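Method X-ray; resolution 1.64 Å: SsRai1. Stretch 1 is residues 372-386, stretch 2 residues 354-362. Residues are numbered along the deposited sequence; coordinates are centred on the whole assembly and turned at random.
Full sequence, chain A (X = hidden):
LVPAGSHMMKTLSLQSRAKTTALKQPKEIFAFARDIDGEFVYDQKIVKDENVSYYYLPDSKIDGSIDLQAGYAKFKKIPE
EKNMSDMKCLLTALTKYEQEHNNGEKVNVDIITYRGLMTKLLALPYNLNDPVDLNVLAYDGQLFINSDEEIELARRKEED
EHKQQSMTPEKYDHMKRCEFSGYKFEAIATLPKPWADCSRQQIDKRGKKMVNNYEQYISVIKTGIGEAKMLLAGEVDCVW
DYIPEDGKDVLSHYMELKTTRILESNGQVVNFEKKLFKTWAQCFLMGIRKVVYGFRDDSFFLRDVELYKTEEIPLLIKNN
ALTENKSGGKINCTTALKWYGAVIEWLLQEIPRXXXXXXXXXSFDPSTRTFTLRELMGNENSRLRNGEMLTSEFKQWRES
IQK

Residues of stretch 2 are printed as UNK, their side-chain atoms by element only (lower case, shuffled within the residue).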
# COMPACT_ATOMS: atom_id res chain seq x y z
N THR A 372 3.42 10.07 1.25
CA THR A 372 3.69 10.58 -0.09
C THR A 372 5.14 10.97 -0.30
O THR A 372 5.88 11.25 0.65
CB THR A 372 2.83 11.81 -0.41
OG1 THR A 372 3.09 12.85 0.54
CG2 THR A 372 1.34 11.46 -0.40
N LEU A 373 5.52 10.99 -1.58
CA LEU A 373 6.83 11.45 -2.02
C LEU A 373 6.57 12.54 -3.05
O LEU A 373 5.91 12.31 -4.05
CB LEU A 373 7.58 10.30 -2.68
CG LEU A 373 8.92 10.58 -3.36
CD1 LEU A 373 9.98 11.04 -2.36
CD2 LEU A 373 9.40 9.34 -4.12
N ARG A 374 7.09 13.74 -2.79
CA ARG A 374 6.85 14.90 -3.64
C ARG A 374 8.16 15.54 -4.06
O ARG A 374 9.07 15.69 -3.26
CB ARG A 374 5.98 15.90 -2.87
CG ARG A 374 5.91 17.28 -3.47
CD ARG A 374 4.85 18.10 -2.75
NE ARG A 374 5.24 18.47 -1.40
CZ ARG A 374 5.88 19.60 -1.10
NH1 ARG A 374 6.22 20.44 -2.07
NH2 ARG A 374 6.18 19.89 0.16
N GLU A 375 8.25 15.92 -5.34
CA GLU A 375 9.41 16.64 -5.85
C GLU A 375 9.33 18.10 -5.42
O GLU A 375 8.31 18.77 -5.65
CB GLU A 375 9.48 16.55 -7.38
CG GLU A 375 10.67 17.26 -8.00
CD GLU A 375 10.71 17.13 -9.52
OE1 GLU A 375 10.09 16.19 -10.06
OE2 GLU A 375 11.37 17.98 -10.16
N LEU A 376 10.39 18.61 -4.80
CA LEU A 376 10.43 20.01 -4.37
C LEU A 376 10.80 20.89 -5.56
O LEU A 376 11.34 20.41 -6.56
CB LEU A 376 11.45 20.19 -3.23
CG LEU A 376 11.10 19.45 -1.93
CD1 LEU A 376 12.26 19.41 -0.93
CD2 LEU A 376 9.85 20.07 -1.30
N MET A 377 10.50 22.18 -5.45
CA MET A 377 10.86 23.14 -6.50
C MET A 377 12.34 23.52 -6.38
O MET A 377 13.00 23.16 -5.40
CB MET A 377 9.95 24.36 -6.43
CG MET A 377 8.46 24.03 -6.55
SD MET A 377 7.82 24.31 -8.22
CE MET A 377 6.10 23.81 -8.05
N GLY A 378 12.85 24.23 -7.37
CA GLY A 378 14.28 24.49 -7.48
C GLY A 378 14.90 25.22 -6.31
O GLY A 378 16.03 24.93 -5.92
N ASN A 379 14.18 26.18 -5.74
CA ASN A 379 14.76 26.98 -4.67
C ASN A 379 14.87 26.19 -3.35
O ASN A 379 15.78 26.43 -2.56
CB ASN A 379 14.02 28.31 -4.50
CG ASN A 379 14.44 29.35 -5.54
OD1 ASN A 379 15.60 29.38 -5.98
ND2 ASN A 379 13.50 30.20 -5.94
N GLU A 380 13.97 25.24 -3.14
CA GLU A 380 14.11 24.34 -2.00
C GLU A 380 15.30 23.41 -2.20
O GLU A 380 16.09 23.18 -1.29
CB GLU A 380 12.83 23.54 -1.76
CG GLU A 380 11.65 24.40 -1.34
CD GLU A 380 10.59 23.60 -0.62
OE1 GLU A 380 10.95 22.80 0.27
OE2 GLU A 380 9.40 23.75 -0.96
N ASN A 381 15.41 22.87 -3.41
CA ASN A 381 16.57 22.06 -3.80
C ASN A 381 17.87 22.82 -3.53
O ASN A 381 18.81 22.29 -2.90
CB ASN A 381 16.45 21.68 -5.28
CG ASN A 381 17.62 20.84 -5.76
OD1 ASN A 381 17.77 19.68 -5.36
ND2 ASN A 381 18.45 21.41 -6.63
N SER A 382 17.92 24.06 -4.00
CA SER A 382 19.09 24.90 -3.83
C SER A 382 19.41 25.13 -2.35
O SER A 382 20.56 24.97 -1.92
CB SER A 382 18.88 26.24 -4.54
OG SER A 382 19.99 27.10 -4.34
N ARG A 383 18.40 25.50 -1.57
CA ARG A 383 18.59 25.67 -0.13
C ARG A 383 19.22 24.43 0.53
O ARG A 383 20.14 24.54 1.35
CB ARG A 383 17.27 26.03 0.55
CG ARG A 383 17.33 25.99 2.07
CD ARG A 383 16.02 26.42 2.72
NE ARG A 383 14.89 25.55 2.37
CZ ARG A 383 14.55 24.45 3.05
NH1 ARG A 383 15.25 24.08 4.10
NH2 ARG A 383 13.51 23.72 2.66
N LEU A 384 18.73 23.25 0.17
CA LEU A 384 19.25 22.01 0.78
C LEU A 384 20.67 21.67 0.31
O LEU A 384 21.52 21.29 1.12
CB LEU A 384 18.31 20.84 0.51
CG LEU A 384 16.89 21.00 1.07
CD1 LEU A 384 15.94 19.94 0.54
CD2 LEU A 384 16.90 20.99 2.60
N ARG A 385 20.93 21.82 -0.98
CA ARG A 385 22.22 21.44 -1.55
C ARG A 385 23.30 22.45 -1.24
O ARG A 385 24.49 22.14 -1.34
CB ARG A 385 22.11 21.24 -3.07
CG ARG A 385 21.34 19.99 -3.44
CD ARG A 385 21.20 19.82 -4.95
NE ARG A 385 20.37 18.66 -5.22
CZ ARG A 385 20.83 17.42 -5.31
NH1 ARG A 385 22.13 17.18 -5.16
NH2 ARG A 385 19.99 16.41 -5.53
N ASN A 386 22.89 23.65 -0.86
CA ASN A 386 23.84 24.74 -0.66
C ASN A 386 23.87 25.29 0.77
O ASN A 386 23.98 26.50 0.98
CB ASN A 386 23.57 25.86 -1.67
CG ASN A 386 23.87 25.43 -3.10
OD1 ASN A 386 24.97 24.98 -3.41
ND2 ASN A 386 22.88 25.55 -3.97
N UNK A 354 20.95 9.16 -9.95
CA UNK A 354 21.98 9.92 -10.65
C UNK A 354 21.52 11.32 -11.06
O UNK A 354 22.23 12.01 -11.79
c UNK A 354 23.06 7.80 -11.50
c UNK A 354 22.48 9.15 -11.87
o UNK A 354 23.03 6.89 -12.35
o UNK A 354 23.55 7.66 -10.35
N UNK A 355 20.33 11.72 -10.61
CA UNK A 355 19.81 13.05 -10.93
C UNK A 355 19.98 14.00 -9.75
O UNK A 355 19.24 13.92 -8.76
c UNK A 355 17.86 14.25 -11.99
o UNK A 355 18.47 15.31 -11.74
c UNK A 355 18.34 12.97 -11.34
o UNK A 355 16.87 14.19 -12.75
N UNK A 356 20.96 14.89 -9.86
CA UNK A 356 21.26 15.83 -8.79
C UNK A 356 20.57 17.17 -9.00
O UNK A 356 20.91 18.15 -8.35
o UNK A 356 23.31 16.58 -9.86
c UNK A 356 22.78 16.05 -8.64
c UNK A 356 23.46 14.73 -8.30
N UNK A 357 19.61 17.22 -9.92
CA UNK A 357 18.93 18.48 -10.20
C UNK A 357 17.69 18.67 -9.33
O UNK A 357 17.06 19.73 -9.38
o UNK A 357 17.41 17.78 -11.99
c UNK A 357 18.55 18.58 -11.68
N UNK A 358 17.35 17.66 -8.53
CA UNK A 358 16.08 17.64 -7.80
C UNK A 358 16.22 17.24 -6.33
O UNK A 358 17.16 16.57 -5.95
c UNK A 358 15.12 16.64 -8.45
n UNK A 358 12.98 17.54 -12.17
c UNK A 358 14.78 16.93 -9.90
c UNK A 358 13.41 16.14 -11.87
c UNK A 358 13.75 15.93 -10.40
N UNK A 359 15.24 17.64 -5.52
CA UNK A 359 15.15 17.22 -4.12
C UNK A 359 13.72 16.78 -3.86
O UNK A 359 12.80 17.18 -4.59
c UNK A 359 15.52 18.36 -3.21
N UNK A 360 13.52 15.97 -2.82
CA UNK A 360 12.22 15.38 -2.55
C UNK A 360 11.78 15.56 -1.09
O UNK A 360 12.61 15.72 -0.18
c UNK A 360 11.23 13.46 -5.21
o UNK A 360 12.64 13.06 -8.54
c UNK A 360 12.36 13.64 -4.41
c UNK A 360 13.61 13.63 -5.03
c UNK A 360 12.22 13.88 -2.92
c UNK A 360 12.58 13.24 -7.17
c UNK A 360 13.72 13.44 -6.42
c UNK A 360 11.34 13.26 -6.57
N UNK A 361 10.46 15.55 -0.88
CA UNK A 361 9.85 15.58 0.44
C UNK A 361 9.07 14.29 0.65
O UNK A 361 8.16 13.97 -0.13
n UNK A 361 10.34 20.21 3.06
n UNK A 361 8.11 19.67 3.05
n UNK A 361 9.70 18.00 3.10
c UNK A 361 7.98 16.77 1.78
c UNK A 361 8.93 16.79 0.58
c UNK A 361 8.74 16.90 3.12
c UNK A 361 9.38 19.29 3.08
N UNK A 362 9.43 13.54 1.68
CA UNK A 362 8.68 12.37 2.10
C UNK A 362 7.81 12.80 3.27
O UNK A 362 8.31 13.37 4.24
c UNK A 362 9.62 11.22 2.55
c UNK A 362 8.81 10.04 3.10
c UNK A 362 10.50 10.77 1.41
O HOH W 1 20.70 20.83 -8.32
O HOH W 2 13.85 19.65 -6.69
O HOH W 3 5.32 14.41 0.21
O HOH W 4 10.00 23.03 2.81

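Position 354 carries four side-chain atoms, two carbons with the second bearing two oxygens, and touches nothing on stretch 1; this short carboxylate is aspartate, D354. Position 355 repeats the pattern, two carbons and a terminal oxygen pair, with no side-chain contact to stretch 1, giving D355. At 356 one carbon bears both an oxygen and a carbon, and that first carbon (CB) lies 3.7 Å from R385 NH1; the beta-branched pattern is threonine. T356 sets its O over one face of the R385 guanidinium, 3.1 Å from R385 CZ, where no N-H points at it; water 1 instead joins T356 O (2.7 Å) to N381 ND2 (2.9 Å).

Position 357 has one carbon and one oxygen, neither touching stretch 1: serine. S357 turns back to its own stretch, S357 OG donating to D355 OD1 at 2.7 Å. At 358 four carbons in a row end in a nitrogen, 2.6 Å from E375 OE2: lysine. CA-to-CB points away from stretch 1, yet the chain, t at chi2 and chi3 and turned to m at chi4, brings K358 NZ to E375 OE2 in a hydrogen-bonded salt bridge. The K358 backbone O accepts from R385 NH2 at 2.9 Å and 168°, near the guanidinium plane.

At 359 a single carbon, CB, points toward stretch 1, 4.1 Å from both L376 CD1 and L384 CD1 and 3.4 Å from N381 OD1: alanine. At 360, CB, 3.7 Å from L373 CD1, leads to a six-carbon ring bearing an oxygen: tyrosine. Y360 CD2 is 3.7 Å from E375 CA.

Position 361 has three carbons, a nitrogen, then a carbon carrying two nitrogens, with L376 CD2 over one face of this end group: arginine. E380 OE1 is 3.9 Å from R361 NH2, a long salt bridge resting on charge alone because the oxygen lies well out of the guanidinium plane; water 4 links the same atoms, at 2.7 Å from E380 OE1 and 2.9 Å from R361 NH2. Position 362 has three carbons, branched at the first, one tip touching L373 CD1: valine, with V362 CG2 3.8 Å from L373 CD1.

The contact combines an antiparallel strand pairing, axes at 154°, with helix 378-386 at 96° to strand 359-362. R361 N to R374 O (2.8 Å), R374 N to R361 O (2.9 Å) and L376 N to A359 O (2.8 Å) fix the register. L373, E375, Y360 and V362 share one sheet face; R374 and R361 share the other. From the helix, R385 reaches the preceding loop, R385 NE held by N381 OD1 at 2.8 Å. Together the stretches bury 841 Å².

Stretch 2 (354-362) DDTSKAYRV
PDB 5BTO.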